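Local structure of shikimate kinase (Bacteroides thetaiotaomicron, 3VAA) at residues L124-P128 and D129-R133; D151-M154 and D155-Q159. The protein probably phosphorylates the 3-hydroxyl group of shikimate with ATP and a magnesium ion, the fifth step of the chorismate pathway. One frame throughout, in Å; residues are numbered along the deposited sequence.

Contact 1 (L124-P128 and D129-R133); sequences LNVHP and DVLFR
H127 sets the edge of its imidazole against the start of the helix and accepts the backbone N-H of D129 on ND1, at 3.1 Å from D129 N, in a nearly straight bond (N-H...ND1 164°), although the donor sits a little out of the ring plane. With CG anti to the backbone N (chi1 -165°), the ring runs beside the D129 side chain, both pointing the same way. Their planes are 57° apart, and ring carbon CE1 of H127 lies 3.3 Å from OD2 of D129. CD of P128 covers one ring face near the rim. The backbone of H127 also takes part: its O receives L131 N at 3.0 Å and, more weakly, V130 N; P128 O then accepts F132 N at 2.8 Å. V126 meets the helix through one methyl: CG1 touches V130 CG1 at 3.6 Å, the two side chains crossing at about a right angle, and also reaches CD2 of L131 at 3.7 Å. On the strand side, D178 OD1 accepts H127 N, and the V126 side chain rests on A36, predicted to bind ATP. This is a side-chain N-cap, here joining strand 120-125, between 27-31 and edge strand 173-176, to helix 128-137 in the parallel-sheet P-loop kinase fold.

Contact 2 (D151-M154 and D155-Q159); sequences DELM and DFIIQ
Two successive turns near the start of helix 150-168 make up this contact, tied by regular i to i+4 backbone bonds. D155 N donates to D151 O at 2.9 Å, F156 N to E152 O and I157 N to L153 O, while I158 N meets M154 O at 3.0 Å almost in line. On one flank the carboxylates of D151 and D155 converge: OD1 of D151 lies 3.0 Å from OD1 of D155 and 3.1 Å from its OD2, the planes 64° apart. D151 extends anti to its backbone N (chi1 -162°) while D155 folds back beside its own N (chi1 -68°), which brings the groups together. Such closeness of like charges might raise the proton affinity of one of them. A neighbouring flank is apolar. M154, its chain curled, lays CG against CD1 of I158 at 3.7 Å, with SD 4.0 Å from that same methyl. CD1 of L153 approaches CD1 of I157 more loosely, at 4.2 Å. L153 and M154 pack on helix 128-137 through F132, L153 also touching R136, while F156 lies against Y33, I144, L145 and K148 of the surrounding loops.

How the contacts relate
Going from the N terminus, the chain leaves strand 120-125 of the parallel sheet and meets contact 1 where it turns into helix 128-137; a connecting segment then leads to helix 150-168, where contact 2 spans two turns. The contacts are in series, neither nested nor crossing, and each is local, so neither closes a long loop. In space their centres are about 11 Å apart and they touch directly: the M154 methyl CE packs on F132 CB at 3.6 Å and lies 3.5 Å from D129 OD1, I157 CD1 meets F132 CA, and L153 CD2 meets F132 CE1. F132 thus joins the two consecutive helices, while V126, just after the strand, meets helix 128-137 within contact 1.

Contact 1 (L124-P128 and D129-R133)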
# COMPACT_ATOMS: atom_id res chain seq x y z
N LEU A 124 1.68 6.64 -1.99
CA LEU A 124 0.38 7.23 -2.34
C LEU A 124 -0.02 8.14 -1.19
O LEU A 124 -0.53 7.69 -0.16
CB LEU A 124 -0.71 6.17 -2.57
CG LEU A 124 -0.66 5.44 -3.91
CD1 LEU A 124 0.61 4.62 -4.05
CD2 LEU A 124 -1.92 4.55 -4.07
N ASN A 125 0.28 9.41 -1.37
CA ASN A 125 -0.00 10.44 -0.40
C ASN A 125 -1.44 10.90 -0.57
O ASN A 125 -1.81 11.40 -1.63
CB ASN A 125 0.97 11.61 -0.64
CG ASN A 125 0.72 12.79 0.29
OD1 ASN A 125 0.36 12.61 1.46
ND2 ASN A 125 0.92 13.99 -0.22
N VAL A 126 -2.22 10.70 0.48
CA VAL A 126 -3.65 11.05 0.48
C VAL A 126 -3.97 11.89 1.71
O VAL A 126 -3.64 11.54 2.84
CB VAL A 126 -4.50 9.80 0.40
CG1 VAL A 126 -6.03 10.15 0.45
CG2 VAL A 126 -4.18 9.02 -0.89
N HIS A 127 -4.61 13.02 1.47
CA HIS A 127 -4.98 13.94 2.52
C HIS A 127 -5.92 13.25 3.50
O HIS A 127 -6.78 12.48 3.10
CB HIS A 127 -5.67 15.16 1.91
CG HIS A 127 -5.77 16.33 2.85
ND1 HIS A 127 -6.79 16.46 3.76
CD2 HIS A 127 -4.99 17.43 2.99
CE1 HIS A 127 -6.63 17.59 4.43
NE2 HIS A 127 -5.55 18.20 3.98
N PRO A 128 -5.76 13.52 4.79
CA PRO A 128 -6.61 12.88 5.80
C PRO A 128 -8.12 13.10 5.58
O PRO A 128 -8.90 12.25 5.95
CB PRO A 128 -6.14 13.47 7.12
CG PRO A 128 -4.92 14.18 6.86
CD PRO A 128 -4.67 14.30 5.40
N ASP A 129 -8.52 14.23 5.00
CA ASP A 129 -9.94 14.47 4.74
C ASP A 129 -10.45 13.41 3.78
O ASP A 129 -11.59 12.95 3.90
CB ASP A 129 -10.20 15.86 4.14
CG ASP A 129 -9.93 16.99 5.14
OD1 ASP A 129 -9.85 16.72 6.36
OD2 ASP A 129 -9.82 18.16 4.69
N VAL A 130 -9.60 13.03 2.82
CA VAL A 130 -9.98 12.04 1.83
C VAL A 130 -9.92 10.66 2.44
O VAL A 130 -10.80 9.84 2.19
CB VAL A 130 -9.11 12.12 0.56
CG1 VAL A 130 -9.44 10.96 -0.38
CG2 VAL A 130 -9.30 13.49 -0.14
N LEU A 131 -8.88 10.37 3.24
CA LEU A 131 -8.81 9.07 3.94
C LEU A 131 -10.03 8.89 4.85
O LEU A 131 -10.62 7.80 4.91
CB LEU A 131 -7.52 8.96 4.76
CG LEU A 131 -6.24 8.81 3.94
CD1 LEU A 131 -5.05 8.78 4.86
CD2 LEU A 131 -6.29 7.53 3.05
N PHE A 132 -10.41 9.97 5.54
CA PHE A 132 -11.57 10.00 6.44
C PHE A 132 -12.82 9.59 5.67
O PHE A 132 -13.55 8.65 6.08
CB PHE A 132 -11.70 11.39 7.07
CG PHE A 132 -12.90 11.56 7.98
CD1 PHE A 132 -12.85 11.13 9.31
CD2 PHE A 132 -14.05 12.17 7.52
CE1 PHE A 132 -13.94 11.29 10.16
CE2 PHE A 132 -15.16 12.34 8.37
CZ PHE A 132 -15.09 11.89 9.69
N ARG A 133 -13.10 10.27 4.57
CA ARG A 133 -14.27 9.92 3.76
C ARG A 133 -14.24 8.47 3.29
O ARG A 133 -15.21 7.71 3.48
CB ARG A 133 -14.37 10.83 2.55
CG ARG A 133 -15.65 10.67 1.75
CD ARG A 133 -15.58 11.59 0.57
NE ARG A 133 -14.56 11.12 -0.37
CZ ARG A 133 -13.75 11.91 -1.07
NH1 ARG A 133 -13.78 13.22 -0.92
NH2 ARG A 133 -12.88 11.37 -1.90

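Contact 2 (D151-M154 and D155-Q159)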
# COMPACT_ATOMS: atom_id res chain seq x y z
N ASP A 151 -14.58 13.26 15.11
CA ASP A 151 -13.26 13.67 15.61
C ASP A 151 -12.40 12.49 16.08
O ASP A 151 -11.18 12.50 15.90
CB ASP A 151 -13.44 14.70 16.73
CG ASP A 151 -12.17 15.51 17.01
OD1 ASP A 151 -11.13 15.27 16.35
OD2 ASP A 151 -12.23 16.40 17.89
N GLU A 152 -13.03 11.47 16.66
CA GLU A 152 -12.27 10.31 17.12
C GLU A 152 -11.64 9.57 15.94
O GLU A 152 -10.46 9.19 15.98
CB GLU A 152 -13.15 9.35 17.91
CG GLU A 152 -12.38 8.19 18.49
CD GLU A 152 -13.25 7.19 19.23
OE1 GLU A 152 -14.49 7.36 19.26
OE2 GLU A 152 -12.68 6.22 19.78
N LEU A 153 -12.42 9.36 14.89
CA LEU A 153 -11.94 8.66 13.69
C LEU A 153 -10.85 9.48 13.00
O LEU A 153 -9.80 8.94 12.63
CB LEU A 153 -13.10 8.40 12.72
CG LEU A 153 -12.71 7.80 11.35
CD1 LEU A 153 -11.95 6.50 11.54
CD2 LEU A 153 -13.93 7.61 10.47
N MET A 154 -11.10 10.78 12.82
CA MET A 154 -10.11 11.65 12.17
C MET A 154 -8.80 11.67 12.98
O MET A 154 -7.72 11.57 12.39
CB MET A 154 -10.64 13.08 12.02
CG MET A 154 -9.64 14.02 11.34
SD MET A 154 -9.33 13.64 9.59
CE MET A 154 -10.77 14.34 8.81
N ASP A 155 -8.90 11.83 14.30
CA ASP A 155 -7.67 11.83 15.14
C ASP A 155 -6.92 10.51 14.98
O ASP A 155 -5.69 10.49 14.96
CB ASP A 155 -7.98 12.06 16.63
CG ASP A 155 -8.50 13.47 16.94
OD1 ASP A 155 -8.26 14.40 16.14
OD2 ASP A 155 -9.14 13.64 18.00
N PHE A 156 -7.65 9.40 14.87
CA PHE A 156 -7.01 8.08 14.73
C PHE A 156 -6.17 7.97 13.44
O PHE A 156 -5.01 7.50 13.45
CB PHE A 156 -8.06 6.97 14.78
CG PHE A 156 -7.48 5.58 14.72
CD1 PHE A 156 -7.32 4.93 13.49
CD2 PHE A 156 -7.06 4.94 15.86
CE1 PHE A 156 -6.77 3.67 13.43
CE2 PHE A 156 -6.51 3.67 15.80
CZ PHE A 156 -6.37 3.04 14.58
N ILE A 157 -6.76 8.43 12.33
CA ILE A 157 -6.08 8.44 11.03
C ILE A 157 -4.85 9.36 11.08
O ILE A 157 -3.73 8.97 10.71
CB ILE A 157 -7.04 8.94 9.93
CG1 ILE A 157 -8.15 7.90 9.73
CG2 ILE A 157 -6.30 9.18 8.62
CD1 ILE A 157 -9.32 8.40 8.86
N ILE A 158 -5.06 10.59 11.54
CA ILE A 158 -3.98 11.57 11.60
C ILE A 158 -2.81 11.05 12.42
O ILE A 158 -1.66 11.17 11.99
CB ILE A 158 -4.46 12.95 12.14
CG1 ILE A 158 -5.37 13.62 11.10
CG2 ILE A 158 -3.27 13.86 12.45
CD1 ILE A 158 -6.09 14.89 11.61
N GLN A 159 -3.09 10.44 13.57
CA GLN A 159 -2.01 9.91 14.41
C GLN A 159 -1.33 8.71 13.77
O GLN A 159 -0.11 8.54 13.90
CB GLN A 159 -2.56 9.54 15.79
CG GLN A 159 -2.99 10.78 16.59
CD GLN A 159 -3.93 10.47 17.75
OE1 GLN A 159 -4.10 9.32 18.16
NE2 GLN A 159 -4.55 11.52 18.29